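Local coordinates for type III CBASS phage resistance system CD-NTase-associated protein Cap8 (Pseudomonas aeruginosa, PDB 6P8P) that is a HORMA-domain protein of a bacterial anti-phage CBASS system and probably helps to control activation of the associated cGAS-like nucleotidyltransferase, at residues 50-56 against 104-110. The protein carries 2 engineered substitutions. Sequence-based numbering, arbitrary orientation.
With CA (calcium ion), chain E.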
loop_
_atom_site.group_PDB
_atom_site.type_symbol
_atom_site.label_atom_id
_atom_site.label_comp_id
_atom_site.label_asym_id
_atom_site.label_seq_id
_atom_site.Cartn_x
_atom_site.Cartn_y
_atom_site.Cartn_z
ATOM N N LEU A 50 0.414 -6.141 -1.294
ATOM C CA LEU A 50 -0.019 -7.533 -1.268
ATOM C C LEU A 50 0.919 -8.419 -2.077
ATOM O O LEU A 50 1.189 -9.558 -1.695
ATOM C CB LEU A 50 -1.449 -7.637 -1.815
ATOM C CG LEU A 50 -2.525 -6.956 -0.986
ATOM C CD1 LEU A 50 -3.833 -6.884 -1.783
ATOM C CD2 LEU A 50 -2.712 -7.658 0.335
ATOM N N ILE A 51 1.384 -7.931 -3.224
ATOM C CA ILE A 51 2.362 -8.677 -4.007
ATOM C C ILE A 51 3.648 -8.864 -3.220
ATOM O O ILE A 51 4.241 -9.948 -3.223
ATOM C CB ILE A 51 2.610 -7.969 -5.350
ATOM C CG1 ILE A 51 1.356 -8.063 -6.202
ATOM C CG2 ILE A 51 3.818 -8.554 -6.046
ATOM C CD1 ILE A 51 1.350 -7.099 -7.383
ATOM N N ALA A 52 4.101 -7.817 -2.534
ATOM C CA ALA A 52 5.317 -7.937 -1.741
ATOM C C ALA A 52 5.161 -8.982 -0.643
ATOM O O ALA A 52 6.151 -9.582 -0.212
ATOM C CB ALA A 52 5.692 -6.566 -1.141
ATOM N N ASP A 53 3.945 -9.189 -0.155
ATOM C CA ASP A 53 3.650 -10.227 0.826
ATOM C C ASP A 53 3.358 -11.579 0.185
ATOM O O ASP A 53 3.007 -12.520 0.905
ATOM C CB ASP A 53 2.483 -9.776 1.709
ATOM C CG ASP A 53 2.912 -8.664 2.718
ATOM O OD1 ASP A 53 4.073 -8.697 3.173
ATOM O OD2 ASP A 53 2.096 -7.768 3.046
ATOM N N GLN A 54 3.525 -11.685 -1.139
ATOM C CA GLN A 54 3.335 -12.929 -1.917
ATOM C C GLN A 54 1.909 -13.444 -1.843
ATOM O O GLN A 54 1.644 -14.646 -2.040
ATOM C CB GLN A 54 4.315 -14.033 -1.495
ATOM C CG GLN A 54 5.768 -13.618 -1.607
ATOM C CD GLN A 54 6.743 -14.774 -1.570
ATOM O OE1 GLN A 54 6.360 -15.936 -1.442
ATOM N NE2 GLN A 54 8.001 -14.457 -1.706
ATOM N N ALA A 55 0.962 -12.533 -1.645
ATOM C CA ALA A 55 -0.429 -12.958 -1.585
ATOM C C ALA A 55 -0.868 -13.674 -2.851
ATOM O O ALA A 55 -1.653 -14.630 -2.732
ATOM C CB ALA A 55 -1.349 -11.772 -1.294
ATOM N N PRO A 56 -0.442 -13.278 -4.069
ATOM C CA PRO A 56 -0.922 -13.993 -5.259
ATOM C C PRO A 56 -0.107 -15.229 -5.636
ATOM O O PRO A 56 -0.209 -15.701 -6.772
ATOM C CB PRO A 56 -0.854 -12.937 -6.369
ATOM C CG PRO A 56 -0.521 -11.611 -5.691
ATOM C CD PRO A 56 0.193 -11.984 -4.402
ATOM N N LEU A 104 -8.604 -9.131 -5.177
ATOM C CA LEU A 104 -7.220 -9.287 -4.774
ATOM C C LEU A 104 -7.107 -10.208 -3.574
ATOM O O LEU A 104 -7.802 -9.993 -2.558
ATOM C CB LEU A 104 -6.631 -7.925 -4.413
ATOM C CG LEU A 104 -6.788 -6.765 -5.398
ATOM C CD1 LEU A 104 -6.040 -5.545 -4.896
ATOM C CD2 LEU A 104 -6.273 -7.144 -6.777
ATOM N N PRO A 105 -6.201 -11.184 -3.622
ATOM C CA PRO A 105 -5.969 -12.038 -2.458
ATOM C C PRO A 105 -5.236 -11.269 -1.373
ATOM O O PRO A 105 -4.333 -10.472 -1.639
ATOM C CB PRO A 105 -5.126 -13.204 -3.021
ATOM C CG PRO A 105 -4.311 -12.517 -4.122
ATOM C CD PRO A 105 -5.265 -11.473 -4.719
ATOM N N CYS A 106 -5.615 -11.560 -0.136
ATOM C CA CYS A 106 -5.074 -10.849 0.993
ATOM C C CYS A 106 -5.067 -11.701 2.248
ATOM O O CYS A 106 -6.071 -12.349 2.542
ATOM C CB CYS A 106 -5.911 -9.587 1.222
ATOM S SG CYS A 106 -5.427 -8.566 2.659
ATOM N N PRO A 107 -3.970 -11.719 2.992
ATOM C CA PRO A 107 -3.971 -12.460 4.264
ATOM C C PRO A 107 -5.073 -11.939 5.170
ATOM O O PRO A 107 -5.289 -10.736 5.276
ATOM C CB PRO A 107 -2.579 -12.186 4.851
ATOM C CG PRO A 107 -1.761 -11.613 3.747
ATOM C CD PRO A 107 -2.724 -10.966 2.789
ATOM N N LYS A 108 -5.799 -12.859 5.807
ATOM C CA LYS A 108 -6.989 -12.463 6.548
ATOM C C LYS A 108 -6.677 -11.386 7.578
ATOM O O LYS A 108 -7.493 -10.480 7.786
ATOM C CB LYS A 108 -7.628 -13.679 7.221
ATOM C CG LYS A 108 -9.010 -13.405 7.828
ATOM C CD LYS A 108 -9.628 -14.691 8.421
ATOM C CE LYS A 108 -10.929 -14.375 9.152
ATOM N NZ LYS A 108 -11.367 -15.515 10.005
ATOM N N GLU A 109 -5.493 -11.444 8.195
ATOM C CA GLU A 109 -5.155 -10.495 9.252
ATOM C C GLU A 109 -4.982 -9.073 8.729
ATOM O O GLU A 109 -5.082 -8.121 9.511
ATOM C CB GLU A 109 -3.876 -10.924 9.987
ATOM C CG GLU A 109 -2.595 -10.913 9.175
ATOM C CD GLU A 109 -1.348 -10.846 10.066
ATOM O OE1 GLU A 109 -0.282 -11.369 9.671
ATOM O OE2 GLU A 109 -1.435 -10.267 11.173
ATOM N N GLN A 110 -4.717 -8.903 7.435
ATOM C CA GLN A 110 -4.580 -7.573 6.853
ATOM C C GLN A 110 -5.855 -7.090 6.175
ATOM O O GLN A 110 -5.876 -5.985 5.646
ATOM C CB GLN A 110 -3.407 -7.562 5.874
ATOM C CG GLN A 110 -2.043 -7.822 6.567
ATOM C CD GLN A 110 -0.843 -7.465 5.704
ATOM O OE1 GLN A 110 -0.492 -6.283 5.530
ATOM N NE2 GLN A 110 -0.196 -8.490 5.158
HETATM CA CA CA E . 3.753 -6.602 4.354
HETATM O O HOH W 1 0.024 -6.340 2.370
HETATM O O HOH W 2 2.212 -4.768 4.760
HETATM O O HOH W 3 2.765 -8.201 5.961
HETATM O O HOH W 4 6.056 -7.581 4.570
HETATM O O HOH W 5 4.103 -5.603 2.198
#
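Leu50, in the last turn of helix 44-52, forks over the end of strand 101-106. CG stands anti to the carbonyl carbon (chi1 -65°), which carries both methyls to the strand end. CD1 meets Pro105 O at 3.6 Å and also Leu104 CB, the two leucines crossing at about a right angle, while CD2 packs 3.7 Å from Cys106 SG and touches the ring of Pro107 at CD. Asp53 follows, the first residue to leave the helix, and carries the polar half of the contact. Both its carboxylate oxygens bind a calcium ion, OD1 and OD2 each at 2.4 Å. OD2 also accepts a nearly straight hydrogen bond from Gln110 NE2 (3.2 Å, 169°); the amide N-H points at OD2 in its own plane but comes from above the carboxylate plane, the two planes being 63° apart. A water donates to Asp53 OD2 and Gln110 OE1 together, and a calcium-bound water donates to the same OE1, tying the amide into the ion's second shell. Gln54, with positive phi, closes the helix in a Schellman motif: Ala55 N returns to Leu50 O and Gln54 N to Ile51 O. That turn places Ala55 CB 3.3 Å from Pro105 O, a buried carbonyl without a hydrogen-bonding partner that Leu50 and Ala55 cover together, and sets Pro56 CB against Pro105 CG. The calcium also binds Asp53 of the second subunit, linking the copies, and Trp113 of helix 111-119 holds Gln110 OE1. Away from the ion, Leu104, Pro105 and Pro56 continue onto Ile61 of strand 61-64, and Cys106 packs on Leu111 and Val114 of helix 111-119, so the end of helix 44-52 is joined to the central sheet.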